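Local coordinates for protein putative pyrazinamidase/nicotinamidase (Streptococcus mutans, PDB 3S2S) that probably hydrolyses nicotinamide or pyrazinamide as a zinc-binding amidase of the isochorismatase family, at residues L39-Y44 and G117-F122; F133-R138 and D149-E154; V160-V165 and L172-D177. All coordinates share one frame; numbering follows the deposited sequence.

Contact 1 (L39-Y44 and G117-F122). With CAD (cacodylic acid), chain F.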
loop_
_atom_site.group_PDB
_atom_site.type_symbol
_atom_site.label_atom_id
_atom_site.label_comp_id
_atom_site.label_asym_id
_atom_site.label_seq_id
_atom_site.Cartn_x
_atom_site.Cartn_y
_atom_site.Cartn_z
ATOM N N LEU A 39 -20.653 5.944 0.556
ATOM C CA LEU A 39 -20.580 7.340 0.943
ATOM C C LEU A 39 -19.587 7.457 2.097
ATOM O O LEU A 39 -19.679 6.715 3.071
ATOM C CB LEU A 39 -21.976 7.882 1.308
ATOM C CG LEU A 39 -21.905 9.376 1.648
ATOM C CD1 LEU A 39 -23.086 10.134 1.040
ATOM C CD2 LEU A 39 -21.721 9.633 3.146
ATOM N N ILE A 40 -18.611 8.354 1.955
ATOM C CA ILE A 40 -17.592 8.547 2.995
ATOM C C ILE A 40 -17.933 9.835 3.731
ATOM O O ILE A 40 -18.091 10.863 3.093
ATOM C CB ILE A 40 -16.152 8.637 2.406
ATOM C CG1 ILE A 40 -15.904 7.564 1.343
ATOM C CG2 ILE A 40 -15.099 8.493 3.532
ATOM C CD1 ILE A 40 -16.171 6.138 1.814
ATOM N N SER A 41 -18.091 9.760 5.060
ATOM C CA SER A 41 -18.450 10.920 5.889
ATOM C C SER A 41 -17.215 11.340 6.659
ATOM O O SER A 41 -16.819 10.685 7.633
ATOM C CB SER A 41 -19.593 10.578 6.846
ATOM O OG SER A 41 -20.048 11.745 7.531
ATOM N N ILE A 42 -16.580 12.413 6.199
ATOM C CA ILE A 42 -15.232 12.717 6.681
ATOM C C ILE A 42 -15.225 13.813 7.745
ATOM O O ILE A 42 -15.520 14.971 7.456
ATOM C CB ILE A 42 -14.321 13.125 5.521
ATOM C CG1 ILE A 42 -14.358 12.058 4.418
ATOM C CG2 ILE A 42 -12.867 13.374 6.000
ATOM C CD1 ILE A 42 -13.617 12.503 3.172
ATOM N N ASP A 43 -14.907 13.424 8.980
ATOM C CA ASP A 43 -14.597 14.378 10.070
ATOM C C ASP A 43 -15.631 15.428 10.380
ATOM O O ASP A 43 -15.265 16.528 10.799
ATOM C CB ASP A 43 -13.260 15.087 9.795
ATOM C CG ASP A 43 -12.055 14.189 10.063
ATOM O OD1 ASP A 43 -12.172 13.340 10.955
ATOM O OD2 ASP A 43 -11.009 14.377 9.404
ATOM N N TYR A 44 -16.909 15.117 10.194
ATOM C CA TYR A 44 -17.941 16.113 10.471
ATOM C C TYR A 44 -18.286 16.134 11.959
ATOM O O TYR A 44 -19.407 15.793 12.381
ATOM C CB TYR A 44 -19.180 15.917 9.580
ATOM C CG TYR A 44 -19.980 17.190 9.500
ATOM C CD1 TYR A 44 -19.495 18.285 8.782
ATOM C CD2 TYR A 44 -21.190 17.313 10.177
ATOM C CE1 TYR A 44 -20.216 19.488 8.741
ATOM C CE2 TYR A 44 -21.925 18.507 10.133
ATOM C CZ TYR A 44 -21.427 19.578 9.410
ATOM O OH TYR A 44 -22.150 20.762 9.388
ATOM N N GLY A 117 -24.694 17.970 14.216
ATOM C CA GLY A 117 -25.973 17.987 13.523
ATOM C C GLY A 117 -26.704 16.651 13.479
ATOM O O GLY A 117 -26.465 15.761 14.297
ATOM N N ALA A 118 -27.604 16.510 12.513
ATOM C CA ALA A 118 -28.464 15.332 12.438
ATOM C C ALA A 118 -27.705 14.072 12.046
ATOM O O ALA A 118 -28.226 12.972 12.183
ATOM C CB ALA A 118 -29.615 15.570 11.481
ATOM N N LEU A 119 -26.477 14.233 11.562
ATOM C CA LEU A 119 -25.636 13.088 11.246
ATOM C C LEU A 119 -25.427 12.249 12.507
ATOM O O LEU A 119 -25.345 11.026 12.451
ATOM C CB LEU A 119 -24.302 13.608 10.707
ATOM C CG LEU A 119 -23.485 12.901 9.645
ATOM C CD1 LEU A 119 -24.312 12.372 8.461
ATOM C CD2 LEU A 119 -22.389 13.872 9.191
ATOM N N ALA A 120 -25.385 12.908 13.666
ATOM C CA ALA A 120 -25.237 12.188 14.931
ATOM C C ALA A 120 -26.429 11.252 15.174
ATOM O O ALA A 120 -26.259 10.133 15.634
ATOM C CB ALA A 120 -25.077 13.159 16.092
ATOM N N ASP A 121 -27.638 11.721 14.881
ATOM C CA ASP A 121 -28.822 10.879 15.021
ATOM C C ASP A 121 -28.776 9.716 14.035
ATOM O O ASP A 121 -29.105 8.580 14.397
ATOM C CB ASP A 121 -30.106 11.698 14.819
ATOM N N PHE A 122 -28.360 9.985 12.794
ATOM C CA PHE A 122 -28.212 8.907 11.821
ATOM C C PHE A 122 -27.282 7.825 12.359
ATOM O O PHE A 122 -27.618 6.638 12.337
ATOM C CB PHE A 122 -27.700 9.407 10.462
ATOM C CG PHE A 122 -27.526 8.313 9.466
ATOM C CD1 PHE A 122 -28.559 7.960 8.599
ATOM C CD2 PHE A 122 -26.334 7.597 9.413
ATOM C CE1 PHE A 122 -28.395 6.915 7.680
ATOM C CE2 PHE A 122 -26.168 6.543 8.508
ATOM C CZ PHE A 122 -27.195 6.208 7.639
HETATM AS AS CAD F . -9.304 17.638 8.074
HETATM C C1 CAD F . -10.898 17.449 9.177
HETATM C C2 CAD F . -7.809 18.422 9.108
HETATM O O1 CAD F . -9.589 18.365 6.638
#
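Leu119, Ser41 and Tyr44 illustrate how one branched side chain can join a helix to the end of a strand without a polar bond. The apolar part rests on a single methyl group. Leu119 CD2 lies 3.8 Å from Tyr44 CD2 and equally 3.8 Å from Tyr44 CB, fitting where the ring leaves its backbone. Tyr44 turns that flank to the helix because its CG stands anti to the backbone N (chi1 -159°), while Leu119 reaches across with a first torsion of -146°, well away from a staggered value. The two side chains meet at a slant. Gly117 belongs to the loop that leads into the helix.

The mixed part is smaller. The same methyl, Leu119 CD2, is 3.6 Å from Ser41 OG, a van der Waals contact between a hydroxyl oxygen and carbon. No hydrogen bond spans the two segments; the phenol of Tyr44 is held from outside them, by Tyr44 OH to Ala61 O, which fixes the ring at its outer end.

Electrostatic and ligand contacts belong to Asp43, whose side chain leaves from the side of the chain remote from Leu119. Asp43 OD2 forms a salt bridge with Lys137 NZ, and OD1 accepts from Asp87 N. CAD C1, a methyl of the cacodylate, lies 3.1 Å from Asp43 OD2. This setting is consistent with the Asp-Lys-Cys catalytic site of the family.

Strand 37-42 runs in the parallel sheet between strands 81-87 and 159-165. Helix 119-125 packs over it on the side shared with helix 65-77, where Leu119 also touches Thr72 and Phe84; Ile42 instead faces helix 167-180.

Contact 2 (F133-R138 and D149-E154)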
loop_
_atom_site.group_PDB
_atom_site.type_symbol
_atom_site.label_atom_id
_atom_site.label_comp_id
_atom_site.label_asym_id
_atom_site.label_seq_id
_atom_site.Cartn_x
_atom_site.Cartn_y
_atom_site.Cartn_z
ATOM N N PHE A 133 -20.457 2.026 9.029
ATOM C CA PHE A 133 -19.176 1.792 9.678
ATOM C C PHE A 133 -18.651 3.042 10.348
ATOM O O PHE A 133 -18.861 4.164 9.849
ATOM C CB PHE A 133 -18.135 1.373 8.633
ATOM C CG PHE A 133 -18.495 0.127 7.883
ATOM C CD1 PHE A 133 -17.932 -1.087 8.225
ATOM C CD2 PHE A 133 -19.417 0.176 6.837
ATOM C CE1 PHE A 133 -18.282 -2.244 7.534
ATOM C CE2 PHE A 133 -19.763 -0.967 6.147
ATOM C CZ PHE A 133 -19.196 -2.181 6.502
ATOM N N TRP A 134 -17.961 2.845 11.468
ATOM C CA TRP A 134 -17.181 3.907 12.090
ATOM C C TRP A 134 -15.724 3.489 12.058
ATOM O O TRP A 134 -15.374 2.378 12.488
ATOM C CB TRP A 134 -17.604 4.116 13.547
ATOM C CG TRP A 134 -16.798 5.191 14.267
ATOM C CD1 TRP A 134 -15.538 5.058 14.788
ATOM C CD2 TRP A 134 -17.218 6.527 14.580
ATOM N NE1 TRP A 134 -15.144 6.235 15.382
ATOM C CE2 TRP A 134 -16.156 7.151 15.271
ATOM C CE3 TRP A 134 -18.390 7.264 14.337
ATOM C CZ2 TRP A 134 -16.225 8.474 15.727
ATOM C CZ3 TRP A 134 -18.462 8.579 14.794
ATOM C CH2 TRP A 134 -17.382 9.173 15.473
ATOM N N MET A 135 -14.870 4.358 11.523
ATOM C CA MET A 135 -13.448 4.080 11.426
ATOM C C MET A 135 -12.653 5.215 12.009
ATOM O O MET A 135 -12.760 6.338 11.549
ATOM C CB MET A 135 -13.024 3.915 9.955
ATOM C CG MET A 135 -13.521 2.653 9.350
ATOM S SD MET A 135 -12.952 2.596 7.636
ATOM C CE MET A 135 -13.565 0.960 7.233
ATOM N N ASP A 136 -11.822 4.923 12.999
ATOM C CA ASP A 136 -10.909 5.931 13.503
ATOM C C ASP A 136 -9.730 6.097 12.563
ATOM O O ASP A 136 -9.224 5.107 11.991
ATOM C CB ASP A 136 -10.369 5.514 14.883
ATOM C CG ASP A 136 -11.467 5.374 15.939
ATOM O OD1 ASP A 136 -12.347 6.241 16.028
ATOM O OD2 ASP A 136 -11.437 4.385 16.698
ATOM N N LYS A 137 -9.272 7.340 12.399
ATOM C CA LYS A 137 -8.099 7.569 11.560
ATOM C C LYS A 137 -7.157 8.540 12.240
ATOM O O LYS A 137 -7.574 9.295 13.119
ATOM C CB LYS A 137 -8.505 8.081 10.155
ATOM C CG LYS A 137 -9.034 9.523 10.140
ATOM C CD LYS A 137 -9.508 9.908 8.727
ATOM C CE LYS A 137 -10.151 11.291 8.687
ATOM N NZ LYS A 137 -9.163 12.368 8.990
ATOM N N ARG A 138 -5.884 8.526 11.833
ATOM C CA ARG A 138 -4.900 9.422 12.426
ATOM C C ARG A 138 -4.262 10.371 11.432
ATOM O O ARG A 138 -3.647 11.347 11.831
ATOM C CB ARG A 138 -3.792 8.621 13.133
ATOM C CG ARG A 138 -4.292 7.909 14.378
ATOM C CD ARG A 138 -3.206 7.046 15.009
ATOM N NE ARG A 138 -2.117 7.828 15.583
ATOM C CZ ARG A 138 -0.925 7.985 15.013
ATOM N NH1 ARG A 138 -0.662 7.436 13.814
ATOM N NH2 ARG A 138 0.003 8.700 15.627
ATOM N N ASP A 149 -9.998 0.611 2.266
ATOM C CA ASP A 149 -9.893 0.001 0.941
ATOM C C ASP A 149 -10.336 -1.456 1.037
ATOM O O ASP A 149 -11.070 -1.933 0.177
ATOM C CB ASP A 149 -8.453 0.136 0.406
ATOM C CG ASP A 149 -8.289 -0.369 -1.025
ATOM O OD1 ASP A 149 -9.162 -0.083 -1.865
ATOM O OD2 ASP A 149 -7.248 -1.004 -1.316
ATOM N N ILE A 150 -9.915 -2.142 2.097
ATOM C CA ILE A 150 -10.271 -3.559 2.253
ATOM C C ILE A 150 -11.792 -3.744 2.300
ATOM O O ILE A 150 -12.356 -4.617 1.616
ATOM C CB ILE A 150 -9.598 -4.166 3.489
ATOM C CG1 ILE A 150 -8.121 -4.397 3.191
ATOM C CG2 ILE A 150 -10.293 -5.493 3.882
ATOM C CD1 ILE A 150 -7.254 -4.653 4.440
ATOM N N ARG A 151 -12.452 -2.901 3.081
ATOM C CA ARG A 151 -13.902 -3.034 3.256
ATOM C C ARG A 151 -14.620 -2.720 1.942
ATOM O O ARG A 151 -15.610 -3.368 1.575
ATOM C CB ARG A 151 -14.406 -2.109 4.367
ATOM C CG ARG A 151 -13.878 -2.438 5.790
ATOM C CD ARG A 151 -14.327 -3.818 6.367
ATOM N NE ARG A 151 -14.014 -3.782 7.785
ATOM C CZ ARG A 151 -14.755 -4.299 8.759
ATOM N NH1 ARG A 151 -15.829 -5.030 8.483
ATOM N NH2 ARG A 151 -14.375 -4.121 10.026
ATOM N N LEU A 152 -14.128 -1.718 1.215
ATOM C CA LEU A 152 -14.751 -1.368 -0.062
ATOM C C LEU A 152 -14.581 -2.496 -1.073
ATOM O O LEU A 152 -15.517 -2.823 -1.794
ATOM C CB LEU A 152 -14.136 -0.090 -0.636
ATOM C CG LEU A 152 -14.421 1.150 0.214
ATOM C CD1 LEU A 152 -13.630 2.328 -0.344
ATOM C CD2 LEU A 152 -15.921 1.458 0.302
ATOM N N ARG A 153 -13.397 -3.101 -1.116
ATOM C CA ARG A 153 -13.111 -4.152 -2.096
ATOM C C ARG A 153 -13.920 -5.417 -1.803
ATOM O O ARG A 153 -14.327 -6.135 -2.726
ATOM C CB ARG A 153 -11.611 -4.468 -2.125
ATOM C CG ARG A 153 -10.743 -3.332 -2.694
ATOM C CD ARG A 153 -10.520 -3.464 -4.200
ATOM N NE ARG A 153 -9.830 -4.713 -4.520
ATOM C CZ ARG A 153 -9.828 -5.291 -5.714
ATOM N NH1 ARG A 153 -10.454 -4.724 -6.747
ATOM N NH2 ARG A 153 -9.193 -6.450 -5.863
ATOM N N GLU A 154 -14.144 -5.692 -0.527
ATOM C CA GLU A 154 -14.982 -6.842 -0.143
ATOM C C GLU A 154 -16.357 -6.703 -0.791
ATOM O O GLU A 154 -16.979 -7.701 -1.195
ATOM C CB GLU A 154 -15.168 -6.922 1.381
ATOM C CG GLU A 154 -13.943 -7.408 2.133
ATOM C CD GLU A 154 -14.103 -7.361 3.640
ATOM O OE1 GLU A 154 -15.064 -6.751 4.149
ATOM O OE2 GLU A 154 -13.236 -7.934 4.327
#
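Strand and helix stay well apart here: their nearest CA atoms, Phe133 CA and Arg151 CA, are 9.6 Å apart, and long side chains therefore bridge the gap. Arg151 does so from the helix and is met at two levels. Its aliphatic root is touched first: Met135, extended beyond CG, places its terminal methyl CE 3.7 Å from Arg151 CG. Further out, Phe133 CE1 approaches Arg151 NH1 at 3.8 Å. The ring offers its edge to one face of the guanidinium, and the two planes stand 72° apart, so the charged group does not sit over the ring's face. A bend at chi2 (-65°) turns the arginine so that its shaft and head group can serve the two strand residues separately.

The segments come from successive elements of the parallel alpha/beta fold. Helix 148-154 lies on the connection between strand 132-137, which pairs with strand 81-87, and strand 159-165, which pairs on the far side of strand 37-42. The crossover thus passes over two intervening strands, and Phe83 of one of them touches Met135 and Arg151 and stacks on the ring of Phe133.

Polar interactions fix the guanidinium from outside the pair. Arg151 NE makes a salt bridge to Asp147 OD2 and NH2 another to Asp90 OD2 of the second subunit, so this head group is probably steadied in part by the assembly.

On the other side of the strand, Trp134 NE1 donates to Asp136 OD1 across 2.9 Å, with an N-H...O angle of 155°. The acceptor lies close to the indole plane, whereas the donor comes from above the carboxylate plane. Arg113 forms a salt bridge with the same oxygen of Asp136.

Contact 3 (V160-V165 and L172-D177); sequences VVLTGV and LHTAID. With CAD (cacodylic acid), chain F.
No flat group enters the meeting of Leu162 with Thr174 and Ala175; the nearby ring is the imidazole of His173, directed elsewhere. It meets Tyr140 with the planes nearly perpendicular, and it also meets His206 of the fourth subunit, to which His173 NE2 is hydrogen-bonded.

The contact itself is aliphatic, a leucine fork set against one helix turn. Leu162 CD1 packs 3.6 Å from Ala175 CB and 3.8 Å from Ala175 CA, so the short alanine lets the methyl come down near the helix backbone. The other prong, Leu162 CD2, passes alongside Thr174 CG2 at 4.0 Å. That methyl is available because it stands anti to the threonine N, while Thr174 OG1 turns back along the helix to bond Cys170 O and is held by Ala142 N as well.

The chain turns a corner at Gly164, and just beyond it Val165 O comes within 3.3 Å of CAD C1. Leu166 N and Cys170 N hydrogen-bond to the cacodylate, placing the ligand at the start of helix 167-180. Strand, helix and the following strand 184-188 form a beta-alpha-beta unit, with the ligand pocket at the first strand-to-helix junction.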
loop_
_atom_site.group_PDB
_atom_site.type_symbol
_atom_site.label_atom_id
_atom_site.label_comp_id
_atom_site.label_asym_id
_atom_site.label_seq_id
_atom_site.Cartn_x
_atom_site.Cartn_y
_atom_site.Cartn_z
ATOM N N VAL A 160 -16.721 6.025 -4.776
ATOM C CA VAL A 160 -16.893 6.665 -3.474
ATOM C C VAL A 160 -17.505 8.049 -3.640
ATOM O O VAL A 160 -17.145 8.776 -4.563
ATOM C CB VAL A 160 -15.590 6.753 -2.655
ATOM C CG1 VAL A 160 -15.102 5.311 -2.286
ATOM C CG2 VAL A 160 -14.469 7.487 -3.431
ATOM N N VAL A 161 -18.416 8.375 -2.729
ATOM C CA VAL A 161 -19.082 9.668 -2.667
ATOM C C VAL A 161 -18.537 10.390 -1.453
ATOM O O VAL A 161 -18.734 9.930 -0.336
ATOM C CB VAL A 161 -20.587 9.497 -2.570
ATOM C CG1 VAL A 161 -21.275 10.859 -2.594
ATOM C CG2 VAL A 161 -21.081 8.630 -3.737
ATOM N N LEU A 162 -17.830 11.493 -1.669
ATOM C CA LEU A 162 -17.142 12.161 -0.565
ATOM C C LEU A 162 -17.953 13.313 0.011
ATOM O O LEU A 162 -18.483 14.129 -0.740
ATOM C CB LEU A 162 -15.777 12.679 -1.018
ATOM C CG LEU A 162 -14.889 11.611 -1.666
ATOM C CD1 LEU A 162 -13.552 12.261 -2.013
ATOM C CD2 LEU A 162 -14.681 10.426 -0.713
ATOM N N THR A 163 -18.054 13.356 1.336
ATOM C CA THR A 163 -18.721 14.444 2.041
ATOM C C THR A 163 -17.887 14.767 3.269
ATOM O O THR A 163 -17.103 13.937 3.719
ATOM C CB THR A 163 -20.129 14.024 2.559
ATOM O OG1 THR A 163 -19.994 12.977 3.552
ATOM C CG2 THR A 163 -21.026 13.536 1.414
ATOM N N GLY A 164 -18.080 15.960 3.828
ATOM C CA GLY A 164 -17.428 16.291 5.089
ATOM C C GLY A 164 -16.469 17.457 4.972
ATOM O O GLY A 164 -16.627 18.296 4.092
ATOM N N VAL A 165 -15.471 17.497 5.854
ATOM C CA VAL A 165 -14.561 18.644 5.986
ATOM C C VAL A 165 -13.133 18.133 6.208
ATOM O O VAL A 165 -12.955 16.982 6.599
ATOM C CB VAL A 165 -14.987 19.567 7.183
ATOM C CG1 VAL A 165 -16.373 20.172 6.941
ATOM C CG2 VAL A 165 -14.972 18.786 8.476
ATOM N N LEU A 172 -9.705 16.316 0.293
ATOM C CA LEU A 172 -8.697 16.225 -0.791
ATOM C C LEU A 172 -7.761 15.017 -0.665
ATOM O O LEU A 172 -7.569 14.277 -1.636
ATOM C CB LEU A 172 -7.876 17.521 -0.873
ATOM C CG LEU A 172 -6.835 17.557 -1.999
ATOM C CD1 LEU A 172 -7.521 17.434 -3.324
ATOM C CD2 LEU A 172 -6.063 18.883 -1.919
ATOM N N HIS A 173 -7.188 14.793 0.521
ATOM C CA HIS A 173 -6.270 13.662 0.674
ATOM C C HIS A 173 -7.017 12.350 0.445
ATOM O O HIS A 173 -6.491 11.422 -0.183
ATOM C CB HIS A 173 -5.648 13.647 2.060
ATOM C CG HIS A 173 -4.569 14.674 2.261
ATOM N ND1 HIS A 173 -3.518 14.478 3.129
ATOM C CD2 HIS A 173 -4.397 15.908 1.732
ATOM C CE1 HIS A 173 -2.738 15.550 3.122
ATOM N NE2 HIS A 173 -3.254 16.434 2.285
ATOM N N THR A 174 -8.240 12.262 0.955
ATOM C CA THR A 174 -9.023 11.039 0.779
ATOM C C THR A 174 -9.287 10.810 -0.703
ATOM O O THR A 174 -9.181 9.697 -1.189
ATOM C CB THR A 174 -10.356 11.100 1.519
ATOM O OG1 THR A 174 -10.096 11.223 2.928
ATOM C CG2 THR A 174 -11.198 9.813 1.260
ATOM N N ALA A 175 -9.614 11.887 -1.413
ATOM C CA ALA A 175 -9.840 11.782 -2.858
ATOM C C ALA A 175 -8.600 11.350 -3.639
ATOM O O ALA A 175 -8.713 10.595 -4.595
ATOM C CB ALA A 175 -10.363 13.106 -3.405
ATOM N N ILE A 176 -7.442 11.896 -3.281
ATOM C CA ILE A 176 -6.195 11.555 -3.971
ATOM C C ILE A 176 -5.904 10.064 -3.759
ATOM O O ILE A 176 -5.556 9.343 -4.691
ATOM C CB ILE A 176 -5.040 12.440 -3.483
ATOM C CG1 ILE A 176 -5.262 13.859 -4.009
ATOM C CG2 ILE A 176 -3.688 11.888 -3.933
ATOM C CD1 ILE A 176 -4.301 14.883 -3.425
ATOM N N ASP A 177 -6.079 9.585 -2.533
ATOM C CA ASP A 177 -5.870 8.164 -2.296
ATOM C C ASP A 177 -6.876 7.326 -3.082
ATOM O O ASP A 177 -6.510 6.268 -3.663
ATOM C CB ASP A 177 -5.966 7.825 -0.797
ATOM C CG ASP A 177 -4.679 8.074 -0.044
ATOM O OD1 ASP A 177 -3.606 8.317 -0.668
ATOM O OD2 ASP A 177 -4.719 8.000 1.191
HETATM AS AS CAD F . -9.304 17.638 8.074
HETATM C C1 CAD F . -10.898 17.449 9.177
HETATM C C2 CAD F . -7.809 18.422 9.108
HETATM O O1 CAD F . -9.589 18.365 6.638
#

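Read from the N terminus, the three contacts come in series, none nested or crossing. Contact 1 closes the longest loop, of 72 residues, which holds helix 65-77, strand 81-87 and the zinc ligands. Contact 2 follows with 10 intervening residues and contact 3 with only 6. All reach the same parallel sheet. Contacts 1 and 3 lie on adjacent strands, joined by Ile40 N to Val161 O, and both touch the cacodylate. Contact 2 ties in at two places: Lys137 brings its strand to the pocket beside contact 1, and Leu152 packs on Val160 of contact 3. Together they tie helices to both faces of the sheet, with the ligand site beside contacts 1 and 3.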